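Local coordinates for universal stress protein (Burkholderia pseudomallei, PDB 4WNY), which belongs to the universal stress protein A family and probably takes part in the bacterial stress response, though its exact function is not established, at residues A[8-13]-A[109-114]; A[34-39]-A[83-88]. All blocks are in the same frame, centred on the assembly; numbering follows the deposited sequence.

Contact 1: A[8-13]-A[109-114]; sequences IILVAL and REIGAS
I8 and L10, alternate residues of strand 8-13, form two bumps on one face of the sheet, and I111 and A113, from the end of helix 100-111 and the turn after it, fit against them. The branches of I111 divide the work: CG2 meets CG2 of I8 at 4.0 Å, the two side chains crossing obliquely, while the tip CD1 reaches CD1 of L10 at 4.1 Å, with those chains at about a right angle. I111 thus touches both bumps. A113 fills the lower ground nearer the strand backbone, its small CB settling 3.9 Å from CB of L10 and looser, 4.3 Å, from CG2 of I8. The shape of I8 suits this fit: chi1 of -65° sets CG1 beside the backbone N, and this arm carries CD1 alongside the carbonyl oxygens of I111 and G112, while the other branch, CG2, stands anti to that N and faces I111 and A113. G112, with positive phi, is the first residue to leave the helical conformation, and the chain then runs on to the strand.

A single hydrogen bond fixes the near end: the amide N of S114 gives to O of I8 at 3.1 Å, nearly straight (163° at the hydrogen) and in the carbonyl plane. CA of A113 adds a CA-H...O contact to the same oxygen at 3.6 Å. The serine OG is hydrogen-bonded to M5 O. Helix 100-111 links parallel strands 89-92 and 115-120, a beta-alpha-beta crossover, and the contact lies at its return, beside L10's backbone bonds with L115 and V117. Chemically, branched I8, L10 and I111, with the small CB of A113, supply the apolar surface, while one directional backbone bond sets where the chain leaving the helix meets the strand.

Contact 2: A[34-39]-A[83-88]; sequences HARLVP and GVAGAP
G86 lays its bare CA against O of L37, 3.3 Å away, in a CA-H...O contact with 151° at the hydrogen, where the neighbouring A87 N stays at 3.6 Å without a hydrogen bond. Such contacts recur along the pair: R36 CA approaches O of A85, and P88 CA comes within 3.1 Å of P39 O. The one conventional bond across the segments runs from L37 N to A85 O, 2.9 Å and almost straight, although the donor is tilted 25° from the carbonyl plane. A water extends the pairing, donating to A35 O and accepting from A85 N.

Side chains pack on both sides of the pair. The R36 chain bends at chi3, which turns NE (62°), and the guanidinium lies with G86 CA over one face, 3.7 Å from NH2; a second water lies at the edge of the group, in plane, but its bonds to NH2 and A87 N are weak. On the other flank CG1 of V84 packs 3.7 Å from CB of L37. Farther along, the rings of P39 and P88 lie side by side, pointing the same way.

The segment 83-88 leaves helix 57-82 through a Schellman motif at G83 and runs beside strand 36-43 toward strand 89-92, the next strand of the parallel sheet. V84 and L37 pack against helix 17-32, while P39 and P88 rest on helix 57-82.

In the fold
Both contacts bear on one parallel sheet, whose adjacent strands 8-13 and 36-43 are joined by probable hydrogen bonds from I9 N to R36 O and from V38 N to I9 O. Contact 2 is nested in the chain between the segments of contact 1. Contact 1 lies nearer the centre of the chain, yet counts as a surface contact: a helix end meets one strand mainly by apolar packing. Contact 2 is partly buried, at the flank of the sheet, and relies more on backbone, water and CA-H...O interactions. The faces of strand 8-13 differ: I8 and L10 meet the end of helix 100-111 and the turn after it, whereas I9 packs on L37 of contact 2 and on helix 17-32.

Contact 1: A[8-13]-A[109-114]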
ATOM      1  N   ILE A   8       7.618  10.343  -5.921  1.00 42.17           N
ATOM      2  CA  ILE A   8       6.349  11.000  -6.211  1.00 40.24           C
ATOM      3  C   ILE A   8       5.160  10.121  -5.832  1.00 37.71           C
ATOM      4  O   ILE A   8       4.963   9.040  -6.390  1.00 38.23           O
ATOM      5  CB  ILE A   8       6.247  11.387  -7.698  1.00 41.39           C
ATOM      6  CG1 ILE A   8       7.302  12.441  -8.045  1.00 42.46           C
ATOM      7  CG2 ILE A   8       4.854  11.908  -8.018  1.00 39.05           C
ATOM      8  CD1 ILE A   8       7.396  12.751  -9.526  1.00 44.48           C
ATOM      9  N   ILE A   9       4.365  10.599  -4.880  1.00 34.93           N
ATOM     10  CA  ILE A   9       3.228   9.839  -4.376  1.00 33.29           C
ATOM     11  C   ILE A   9       1.900  10.435  -4.827  1.00 33.70           C
ATOM     12  O   ILE A   9       1.683  11.644  -4.730  1.00 32.20           O
ATOM     13  CB  ILE A   9       3.235   9.771  -2.840  1.00 35.42           C
ATOM     14  CG1 ILE A   9       4.607   9.320  -2.329  1.00 38.81           C
ATOM     15  CG2 ILE A   9       2.136   8.844  -2.347  1.00 33.80           C
ATOM     16  CD1 ILE A   9       4.730   9.351  -0.819  1.00 38.76           C
ATOM     17  N   LEU A  10       1.009   9.577  -5.312  1.00 35.03           N
ATOM     18  CA  LEU A  10      -0.319   9.998  -5.735  1.00 34.81           C
ATOM     19  C   LEU A  10      -1.369   9.501  -4.743  1.00 31.26           C
ATOM     20  O   LEU A  10      -1.363   8.333  -4.362  1.00 29.86           O
ATOM     21  CB  LEU A  10      -0.614   9.477  -7.147  1.00 35.81           C
ATOM     22  CG  LEU A  10      -1.853   9.965  -7.905  1.00 32.66           C
ATOM     23  CD1 LEU A  10      -1.620   9.856  -9.401  1.00 33.51           C
ATOM     24  CD2 LEU A  10      -3.092   9.174  -7.517  1.00 31.83           C
ATOM     25  N   VAL A  11      -2.265  10.392  -4.327  1.00 28.38           N
ATOM     26  CA  VAL A  11      -3.362  10.022  -3.436  1.00 28.01           C
ATOM     27  C   VAL A  11      -4.705  10.462  -4.026  1.00 26.60           C
ATOM     28  O   VAL A  11      -4.877  11.618  -4.416  1.00 22.31           O
ATOM     29  CB  VAL A  11      -3.175  10.624  -2.020  1.00 28.30           C
ATOM     30  CG1 VAL A  11      -2.864  12.108  -2.101  1.00 27.53           C
ATOM     31  CG2 VAL A  11      -4.401  10.369  -1.150  1.00 31.07           C
ATOM     32  N   ALA A  12      -5.644   9.527  -4.109  1.00 28.57           N
ATOM     33  CA  ALA A  12      -6.938   9.796  -4.727  1.00 29.81           C
ATOM     34  C   ALA A  12      -7.929  10.384  -3.731  1.00 30.75           C
ATOM     35  O   ALA A  12      -8.213   9.781  -2.695  1.00 30.73           O
ATOM     36  CB  ALA A  12      -7.503   8.523  -5.341  1.00 32.75           C
ATOM     37  N   LEU A  13      -8.458  11.560  -4.054  1.00 31.13           N
ATOM     38  CA  LEU A  13      -9.426  12.231  -3.192  1.00 33.64           C
ATOM     39  C   LEU A  13     -10.796  12.333  -3.862  1.00 37.25           C
ATOM     40  O   LEU A  13     -10.896  12.404  -5.088  1.00 39.31           O
ATOM     41  CB  LEU A  13      -8.924  13.628  -2.815  1.00 32.60           C
ATOM     42  CG  LEU A  13      -7.503  13.727  -2.251  1.00 30.69           C
ATOM     43  CD1 LEU A  13      -7.150  15.178  -1.973  1.00 30.87           C
ATOM     44  CD2 LEU A  13      -7.345  12.887  -0.992  1.00 32.13           C
ATOM     45  N   ARG A 109       0.847   7.460 -14.648  1.00 52.10           N
ATOM     46  CA  ARG A 109       1.806   7.344 -15.743  1.00 53.77           C
ATOM     47  C   ARG A 109       2.296   8.708 -16.214  1.00 51.43           C
ATOM     48  O   ARG A 109       3.495   8.918 -16.396  1.00 50.67           O
ATOM     49  CB  ARG A 109       1.182   6.586 -16.916  1.00 57.69           C
ATOM     50  CG  ARG A 109       1.287   5.077 -16.813  1.00 61.66           C
ATOM     51  CD  ARG A 109       0.091   4.410 -17.465  1.00 64.86           C
ATOM     52  NE  ARG A 109      -0.304   5.087 -18.697  1.00 66.42           N
ATOM     53  CZ  ARG A 109      -1.445   4.862 -19.339  1.00 67.72           C
ATOM     54  NH1 ARG A 109      -2.311   3.976 -18.865  1.00 68.56           N
ATOM     55  NH2 ARG A 109      -1.725   5.524 -20.452  1.00 68.81           N
ATOM     56  N   GLU A 110       1.361   9.631 -16.409  1.00 51.89           N
ATOM     57  CA  GLU A 110       1.681  10.954 -16.932  1.00 53.06           C
ATOM     58  C   GLU A 110       2.384  11.833 -15.899  1.00 51.76           C
ATOM     59  O   GLU A 110       3.246  12.637 -16.246  1.00 52.96           O
ATOM     60  CB  GLU A 110       0.409  11.640 -17.429  1.00 54.51           C
ATOM     61  CG  GLU A 110      -0.304  10.883 -18.539  1.00 59.06           C
ATOM     62  CD  GLU A 110      -1.646  11.494 -18.894  1.00 61.00           C
ATOM     63  OE1 GLU A 110      -2.281  11.020 -19.860  1.00 64.38           O
ATOM     64  OE2 GLU A 110      -2.066  12.447 -18.206  1.00 59.14           O
ATOM     65  N   ILE A 111       2.011  11.680 -14.634  1.00 49.62           N
ATOM     66  CA  ILE A 111       2.631  12.448 -13.559  1.00 48.14           C
ATOM     67  C   ILE A 111       3.999  11.864 -13.209  1.00 47.79           C
ATOM     68  O   ILE A 111       4.929  12.589 -12.849  1.00 47.87           O
ATOM     69  CB  ILE A 111       1.725  12.485 -12.306  1.00 48.20           C
ATOM     70  CG1 ILE A 111       0.494  13.356 -12.570  1.00 47.98           C
ATOM     71  CG2 ILE A 111       2.481  13.005 -11.092  1.00 48.28           C
ATOM     72  CD1 ILE A 111      -0.576  13.241 -11.506  1.00 47.43           C
ATOM     73  N   GLY A 112       4.122  10.549 -13.345  1.00 47.98           N
ATOM     74  CA  GLY A 112       5.362   9.869 -13.021  1.00 48.59           C
ATOM     75  C   GLY A 112       5.325   9.320 -11.611  1.00 47.48           C
ATOM     76  O   GLY A 112       6.365   9.111 -10.986  1.00 47.31           O
ATOM     77  N   ALA A 113       4.116   9.087 -11.109  1.00 45.93           N
ATOM     78  CA  ALA A 113       3.934   8.553  -9.768  1.00 43.85           C
ATOM     79  C   ALA A 113       4.451   7.124  -9.680  1.00 44.77           C
ATOM     80  O   ALA A 113       4.265   6.326 -10.598  1.00 48.04           O
ATOM     81  CB  ALA A 113       2.468   8.613  -9.365  1.00 43.75           C
ATOM     82  N   SER A 114       5.108   6.812  -8.570  1.00 42.92           N
ATOM     83  CA  SER A 114       5.611   5.468  -8.330  1.00 44.42           C
ATOM     84  C   SER A 114       4.796   4.786  -7.236  1.00 40.86           C
ATOM     85  O   SER A 114       5.089   3.660  -6.836  1.00 43.20           O
ATOM     86  CB  SER A 114       7.090   5.512  -7.950  1.00 48.96           C
ATOM     87  OG  SER A 114       7.316   6.437  -6.901  1.00 49.39           O
TER

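Contact 2: A[34-39]-A[83-88]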
ATOM      1  N   HIS A  34      10.421  12.329   2.569  1.00 53.76           N
ATOM      2  CA  HIS A  34      10.832  13.548   1.877  1.00 55.62           C
ATOM      3  C   HIS A  34      10.413  13.494   0.416  1.00 53.03           C
ATOM      4  O   HIS A  34      11.196  13.802  -0.483  1.00 54.15           O
ATOM      5  CB  HIS A  34      12.343  13.757   1.988  1.00 61.51           C
ATOM      6  CG  HIS A  34      12.813  14.030   3.381  1.00 65.76           C
ATOM      7  ND1 HIS A  34      12.406  13.283   4.466  1.00 66.14           N
ATOM      8  CD2 HIS A  34      13.661  14.968   3.867  1.00 70.69           C
ATOM      9  CE1 HIS A  34      12.980  13.751   5.561  1.00 69.93           C
ATOM     10  NE2 HIS A  34      13.747  14.773   5.224  1.00 73.08           N
ATOM     11  N   ALA A  35       9.167  13.096   0.194  1.00 48.24           N
ATOM     12  CA  ALA A  35       8.669  12.842  -1.147  1.00 45.20           C
ATOM     13  C   ALA A  35       7.715  13.927  -1.626  1.00 41.65           C
ATOM     14  O   ALA A  35       7.170  14.690  -0.830  1.00 42.12           O
ATOM     15  CB  ALA A  35       7.985  11.493  -1.192  1.00 42.62           C
ATOM     16  N   ARG A  36       7.521  13.989  -2.939  1.00 41.15           N
ATOM     17  CA  ARG A  36       6.531  14.882  -3.521  1.00 41.50           C
ATOM     18  C   ARG A  36       5.158  14.224  -3.485  1.00 37.99           C
ATOM     19  O   ARG A  36       5.019  13.043  -3.803  1.00 36.82           O
ATOM     20  CB  ARG A  36       6.906  15.246  -4.957  1.00 46.63           C
ATOM     21  CG  ARG A  36       8.196  16.034  -5.084  1.00 52.62           C
ATOM     22  CD  ARG A  36       8.510  16.327  -6.540  1.00 55.74           C
ATOM     23  NE  ARG A  36       7.473  17.139  -7.168  1.00 56.17           N
ATOM     24  CZ  ARG A  36       7.487  18.468  -7.207  1.00 58.37           C
ATOM     25  NH1 ARG A  36       8.489  19.137  -6.653  1.00 62.53           N
ATOM     26  NH2 ARG A  36       6.501  19.127  -7.800  1.00 57.09           N
ATOM     27  N   LEU A  37       4.144  14.986  -3.092  1.00 36.22           N
ATOM     28  CA  LEU A  37       2.787  14.459  -3.032  1.00 32.48           C
ATOM     29  C   LEU A  37       1.914  15.089  -4.109  1.00 30.79           C
ATOM     30  O   LEU A  37       1.954  16.298  -4.322  1.00 34.49           O
ATOM     31  CB  LEU A  37       2.173  14.698  -1.655  1.00 30.31           C
ATOM     32  CG  LEU A  37       0.867  13.951  -1.380  1.00 27.57           C
ATOM     33  CD1 LEU A  37       1.122  12.456  -1.263  1.00 24.46           C
ATOM     34  CD2 LEU A  37       0.200  14.486  -0.128  1.00 29.60           C
ATOM     35  N   VAL A  38       1.132  14.261  -4.790  1.00 29.44           N
ATOM     36  CA  VAL A  38       0.226  14.751  -5.818  1.00 28.02           C
ATOM     37  C   VAL A  38      -1.179  14.212  -5.583  1.00 26.43           C
ATOM     38  O   VAL A  38      -1.525  13.138  -6.077  1.00 27.30           O
ATOM     39  CB  VAL A  38       0.697  14.357  -7.239  1.00 27.40           C
ATOM     40  CG1 VAL A  38      -0.274  14.880  -8.282  1.00 25.26           C
ATOM     41  CG2 VAL A  38       2.102  14.884  -7.513  1.00 28.43           C
ATOM     42  N   PRO A  39      -1.988  14.948  -4.807  1.00 26.41           N
ATOM     43  CA  PRO A  39      -3.399  14.600  -4.616  1.00 26.97           C
ATOM     44  C   PRO A  39      -4.200  14.800  -5.897  1.00 25.99           C
ATOM     45  O   PRO A  39      -4.049  15.829  -6.552  1.00 24.75           O
ATOM     46  CB  PRO A  39      -3.864  15.578  -3.528  1.00 27.14           C
ATOM     47  CG  PRO A  39      -2.608  16.087  -2.887  1.00 28.00           C
ATOM     48  CD  PRO A  39      -1.596  16.107  -3.989  1.00 27.71           C
ATOM     49  N   GLY A  83       4.962  21.322   4.836  1.00 39.27           N
ATOM     50  CA  GLY A  83       6.165  21.555   4.058  1.00 39.83           C
ATOM     51  C   GLY A  83       6.418  20.481   3.017  1.00 41.48           C
ATOM     52  O   GLY A  83       7.564  20.220   2.648  1.00 41.68           O
ATOM     53  N   VAL A  84       5.346  19.858   2.541  1.00 39.88           N
ATOM     54  CA  VAL A  84       5.449  18.810   1.533  1.00 38.72           C
ATOM     55  C   VAL A  84       5.275  19.378   0.129  1.00 37.22           C
ATOM     56  O   VAL A  84       4.288  20.055  -0.157  1.00 33.96           O
ATOM     57  CB  VAL A  84       4.403  17.704   1.761  1.00 40.29           C
ATOM     58  CG1 VAL A  84       4.354  16.758   0.569  1.00 40.41           C
ATOM     59  CG2 VAL A  84       4.701  16.949   3.048  1.00 40.37           C
ATOM     60  N   ALA A  85       6.238  19.094  -0.742  1.00 36.57           N
ATOM     61  CA  ALA A  85       6.211  19.595  -2.110  1.00 36.95           C
ATOM     62  C   ALA A  85       5.204  18.839  -2.975  1.00 38.18           C
ATOM     63  O   ALA A  85       4.697  17.787  -2.584  1.00 36.03           O
ATOM     64  CB  ALA A  85       7.599  19.511  -2.725  1.00 35.50           C
ATOM     65  N   GLY A  86       4.925  19.382  -4.155  1.00 39.30           N
ATOM     66  CA  GLY A  86       3.971  18.779  -5.067  1.00 38.78           C
ATOM     67  C   GLY A  86       2.796  19.697  -5.337  1.00 38.75           C
ATOM     68  O   GLY A  86       2.649  20.736  -4.693  1.00 40.34           O
ATOM     69  N   ALA A  87       1.958  19.314  -6.292  1.00 37.10           N
ATOM     70  CA  ALA A  87       0.800  20.116  -6.662  1.00 35.43           C
ATOM     71  C   ALA A  87      -0.381  19.227  -7.029  1.00 32.20           C
ATOM     72  O   ALA A  87      -0.260  18.353  -7.888  1.00 31.49           O
ATOM     73  CB  ALA A  87       1.145  21.044  -7.816  1.00 33.17           C
ATOM     74  N   PRO A  88      -1.528  19.444  -6.368  1.00 30.98           N
ATOM     75  CA  PRO A  88      -2.759  18.690  -6.625  1.00 31.43           C
ATOM     76  C   PRO A  88      -3.251  18.825  -8.064  1.00 31.55           C
ATOM     77  O   PRO A  88      -3.078  19.878  -8.679  1.00 31.72           O
ATOM     78  CB  PRO A  88      -3.763  19.317  -5.652  1.00 31.93           C
ATOM     79  CG  PRO A  88      -2.924  19.895  -4.566  1.00 32.35           C
ATOM     80  CD  PRO A  88      -1.686  20.388  -5.250  1.00 30.87           C
TER
HETATM   81  O   HOH W   1       8.181  17.075  -0.105  1.00 37.96           O
HETATM   82  O   HOH W   2       3.451  18.090  -9.001  1.00 32.79           O